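Local coordinates for ribosomal RNA processing protein 6 (Trypanosoma brucei brucei, PDB 4NLC) that probably degrades and trims RNA from its 3' end as a 3'-5' exoribonuclease associated with the nuclear exosome in rRNA processing, at residues A[43-48]-A[165-170]. The protein carries 1 engineered substitution. Residues are numbered along the deposited sequence; the frame is centred on the assembly and turned at random.
Sequences ERIKAV and YIVNLF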
ATOM      1  N   GLU A  43      21.556   3.764  -5.492  1.00 29.71           N
ATOM      2  CA  GLU A  43      22.670   4.078  -6.398  1.00 31.55           C
ATOM      3  C   GLU A  43      22.288   3.848  -7.872  1.00 36.39           C
ATOM      4  O   GLU A  43      22.610   4.675  -8.713  1.00 36.62           O
ATOM      5  CB  GLU A  43      23.938   3.276  -6.032  1.00 33.39           C
ATOM      6  CG  GLU A  43      24.392   3.460  -4.595  1.00 48.63           C
ATOM      7  CD  GLU A  43      23.858   2.465  -3.575  1.00 85.87           C
ATOM      8  OE1 GLU A  43      22.792   1.843  -3.813  1.00 64.86           O
ATOM      9  OE2 GLU A  43      24.508   2.326  -2.514  1.00 95.95           O
ATOM     10  N   ARG A  44      21.577   2.747  -8.178  1.00 32.73           N
ATOM     11  CA  ARG A  44      21.141   2.488  -9.556  1.00 31.45           C
ATOM     12  C   ARG A  44      20.119   3.537 -10.054  1.00 32.01           C
ATOM     13  O   ARG A  44      20.270   4.037 -11.168  1.00 30.62           O
ATOM     14  CB  ARG A  44      20.601   1.066  -9.708  1.00 30.78           C
ATOM     15  CG  ARG A  44      20.596   0.599 -11.148  1.00 39.72           C
ATOM     16  CD  ARG A  44      20.094  -0.820 -11.279  1.00 56.70           C
ATOM     17  NE  ARG A  44      21.025  -1.821 -10.748  1.00 48.97           N
ATOM     18  CZ  ARG A  44      20.740  -3.113 -10.675  1.00 66.99           C
ATOM     19  NH1 ARG A  44      19.576  -3.567 -11.113  1.00 54.05           N
ATOM     20  NH2 ARG A  44      21.621  -3.966 -10.169  1.00 63.59           N
ATOM     21  N   ILE A  45      19.098   3.874  -9.229  1.00 26.71           N
ATOM     22  CA  ILE A  45      18.073   4.867  -9.590  1.00 26.20           C
ATOM     23  C   ILE A  45      18.694   6.276  -9.791  1.00 32.57           C
ATOM     24  O   ILE A  45      18.337   6.988 -10.739  1.00 33.39           O
ATOM     25  CB  ILE A  45      16.883   4.860  -8.584  1.00 28.39           C
ATOM     26  CG1 ILE A  45      16.164   3.466  -8.544  1.00 28.68           C
ATOM     27  CG2 ILE A  45      15.905   6.011  -8.852  1.00 26.90           C
ATOM     28  CD1 ILE A  45      15.064   3.300  -7.439  1.00 35.61           C
ATOM     29  N   LYS A  46      19.619   6.670  -8.913  1.00 29.31           N
ATOM     30  CA  LYS A  46      20.283   7.977  -9.031  1.00 29.58           C
ATOM     31  C   LYS A  46      21.245   8.035 -10.232  1.00 35.22           C
ATOM     32  O   LYS A  46      21.548   9.121 -10.687  1.00 36.96           O
ATOM     33  CB  LYS A  46      20.998   8.369  -7.726  1.00 30.84           C
ATOM     34  CG  LYS A  46      20.030   8.623  -6.565  1.00 30.71           C
ATOM     35  CD  LYS A  46      20.724   8.547  -5.249  1.00 20.67           C
ATOM     36  CE  LYS A  46      19.761   8.765  -4.109  1.00 33.65           C
ATOM     37  NZ  LYS A  46      20.438   8.613  -2.784  1.00 28.09           N
ATOM     38  N   ALA A  47      21.722   6.883 -10.734  1.00 32.10           N
ATOM     39  CA  ALA A  47      22.622   6.801 -11.892  1.00 32.68           C
ATOM     40  C   ALA A  47      21.864   6.494 -13.213  1.00 40.84           C
ATOM     41  O   ALA A  47      22.514   6.288 -14.234  1.00 41.84           O
ATOM     42  CB  ALA A  47      23.665   5.717 -11.645  1.00 33.13           C
ATOM     43  N   VAL A  48      20.514   6.432 -13.195  1.00 39.82           N
ATOM     44  CA  VAL A  48      19.734   6.034 -14.375  1.00 41.12           C
ATOM     45  C   VAL A  48      19.096   7.222 -15.090  1.00 44.47           C
ATOM     46  O   VAL A  48      18.567   8.130 -14.449  1.00 44.97           O
ATOM     47  CB  VAL A  48      18.702   4.910 -14.007  1.00 45.50           C
ATOM     48  CG1 VAL A  48      17.247   5.324 -14.224  1.00 44.98           C
ATOM     49  CG2 VAL A  48      19.018   3.618 -14.747  1.00 45.46           C
ATOM     50  N   TYR A 165      11.278  -2.837  -6.481  1.00 24.23           N
ATOM     51  CA  TYR A 165      11.743  -1.464  -6.648  1.00 23.98           C
ATOM     52  C   TYR A 165      11.632  -1.006  -8.110  1.00 30.28           C
ATOM     53  O   TYR A 165      11.953  -1.766  -9.038  1.00 29.26           O
ATOM     54  CB  TYR A 165      13.193  -1.346  -6.159  1.00 24.86           C
ATOM     55  CG  TYR A 165      13.371  -1.759  -4.713  1.00 26.23           C
ATOM     56  CD1 TYR A 165      13.621  -3.091  -4.370  1.00 27.13           C
ATOM     57  CD2 TYR A 165      13.289  -0.824  -3.687  1.00 27.48           C
ATOM     58  CE1 TYR A 165      13.773  -3.478  -3.042  1.00 26.00           C
ATOM     59  CE2 TYR A 165      13.483  -1.192  -2.359  1.00 28.64           C
ATOM     60  CZ  TYR A 165      13.681  -2.527  -2.038  1.00 33.88           C
ATOM     61  OH  TYR A 165      13.848  -2.884  -0.728  1.00 29.85           O
ATOM     62  N   ILE A 166      11.200   0.264  -8.293  1.00 26.25           N
ATOM     63  CA  ILE A 166      10.911   0.842  -9.598  1.00 25.30           C
ATOM     64  C   ILE A 166      12.034   1.727 -10.150  1.00 30.08           C
ATOM     65  O   ILE A 166      12.341   2.778  -9.601  1.00 31.21           O
ATOM     66  CB  ILE A 166       9.542   1.580  -9.587  1.00 26.89           C
ATOM     67  CG1 ILE A 166       8.477   0.788  -8.799  1.00 26.17           C
ATOM     68  CG2 ILE A 166       9.065   1.813 -11.018  1.00 28.04           C
ATOM     69  CD1 ILE A 166       7.417   1.697  -8.052  1.00 38.88           C
ATOM     70  N   VAL A 167      12.632   1.279 -11.254  1.00 26.04           N
ATOM     71  CA  VAL A 167      13.642   2.005 -12.001  1.00 26.61           C
ATOM     72  C   VAL A 167      12.841   2.628 -13.165  1.00 30.00           C
ATOM     73  O   VAL A 167      12.222   1.915 -13.951  1.00 29.37           O
ATOM     74  CB  VAL A 167      14.794   1.073 -12.484  1.00 31.12           C
ATOM     75  CG1 VAL A 167      15.723   1.794 -13.460  1.00 31.18           C
ATOM     76  CG2 VAL A 167      15.590   0.518 -11.300  1.00 30.62           C
ATOM     77  N   ASN A 168      12.806   3.951 -13.215  1.00 25.91           N
ATOM     78  CA  ASN A 168      12.067   4.754 -14.189  1.00 25.98           C
ATOM     79  C   ASN A 168      10.551   4.697 -13.978  1.00 29.83           C
ATOM     80  O   ASN A 168       9.760   4.287 -14.840  1.00 28.32           O
ATOM     81  CB  ASN A 168      12.469   4.486 -15.631  1.00 26.99           C
ATOM     82  CG  ASN A 168      13.663   5.317 -16.014  1.00 47.95           C
ATOM     83  OD1 ASN A 168      13.891   6.424 -15.490  1.00 46.27           O
ATOM     84  ND2 ASN A 168      14.460   4.805 -16.917  1.00 35.88           N
ATOM     85  N   LEU A 169      10.175   5.184 -12.805  1.00 25.79           N
ATOM     86  CA  LEU A 169       8.810   5.381 -12.423  1.00 25.50           C
ATOM     87  C   LEU A 169       8.352   6.683 -13.068  1.00 27.80           C
ATOM     88  O   LEU A 169       9.120   7.654 -13.144  1.00 26.87           O
ATOM     89  CB  LEU A 169       8.709   5.528 -10.870  1.00 25.72           C
ATOM     90  CG  LEU A 169       7.348   6.009 -10.287  1.00 29.38           C
ATOM     91  CD1 LEU A 169       6.287   4.952 -10.436  1.00 28.50           C
ATOM     92  CD2 LEU A 169       7.478   6.400  -8.823  1.00 30.01           C
ATOM     93  N   PHE A 170       7.109   6.689 -13.556  1.00 23.53           N
ATOM     94  CA  PHE A 170       6.446   7.910 -13.996  1.00 22.63           C
ATOM     95  C   PHE A 170       5.110   7.952 -13.255  1.00 27.96           C
ATOM     96  O   PHE A 170       4.310   7.028 -13.372  1.00 27.52           O
ATOM     97  CB  PHE A 170       6.287   8.049 -15.519  1.00 22.98           C
ATOM     98  CG  PHE A 170       5.786   9.427 -15.912  1.00 24.55           C
ATOM     99  CD1 PHE A 170       4.424   9.717 -15.924  1.00 25.48           C
ATOM    100  CD2 PHE A 170       6.679  10.438 -16.267  1.00 26.21           C
ATOM    101  CE1 PHE A 170       3.966  10.982 -16.311  1.00 26.90           C
ATOM    102  CE2 PHE A 170       6.217  11.695 -16.664  1.00 28.27           C
ATOM    103  CZ  PHE A 170       4.864  11.965 -16.661  1.00 26.14           C
TER
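Val167 receives Ile45 and Val48 on its two methyl branches, and through this small apolar junction the short helix 42-46 packs against the segment that leads into strand 169-171, an outermost strand of the mixed sheet in the RNase H-like 3'-5' exonuclease domain. CG1 of Val167 lies 3.9 Å from Val48 CG1. Its other methyl, CG2, meets Ile45 CG1 at 4.1 Å. With CG1 of Val167 anti to the backbone N (chi1 170°) and CG2 beside that N, the fork divides between the helical residue and the loop residue Val48, two positions past the helix end, and no hydrogen bond joins the two segments. Ile45 continues past the valine: its extended arm, chi2 173°, carries CD1 to 3.5 Å from the carbonyl oxygen of Ile166, a van der Waals touch of methyl on oxygen. The same side chain also packs on Arg258 and Ser261, so Ile45 bridges the loop before strand 169-171 and helix 249-261.

The second segment is anchored to strand 145-148 and helix 152-162: Asn168 and Phe170 make backbone hydrogen bonds to the strand, Val167 O accepts one from the side-chain NZ of Lys146, and the side chain of Ile166, whose CB points away from segment 43-48, packs on Val155 and Leu158 of the helix. Beside Val167, Asn168, in a left-handed backbone conformation, sends ND2 to the carbonyl oxygens of Pro142 and Ser49, the second just beyond Val48. Val48 CG1 stands above the plane of this amide, shifted outward past its tip, 3.8 Å from Asn168 OD1 and 3.9 Å from Asn168 ND2.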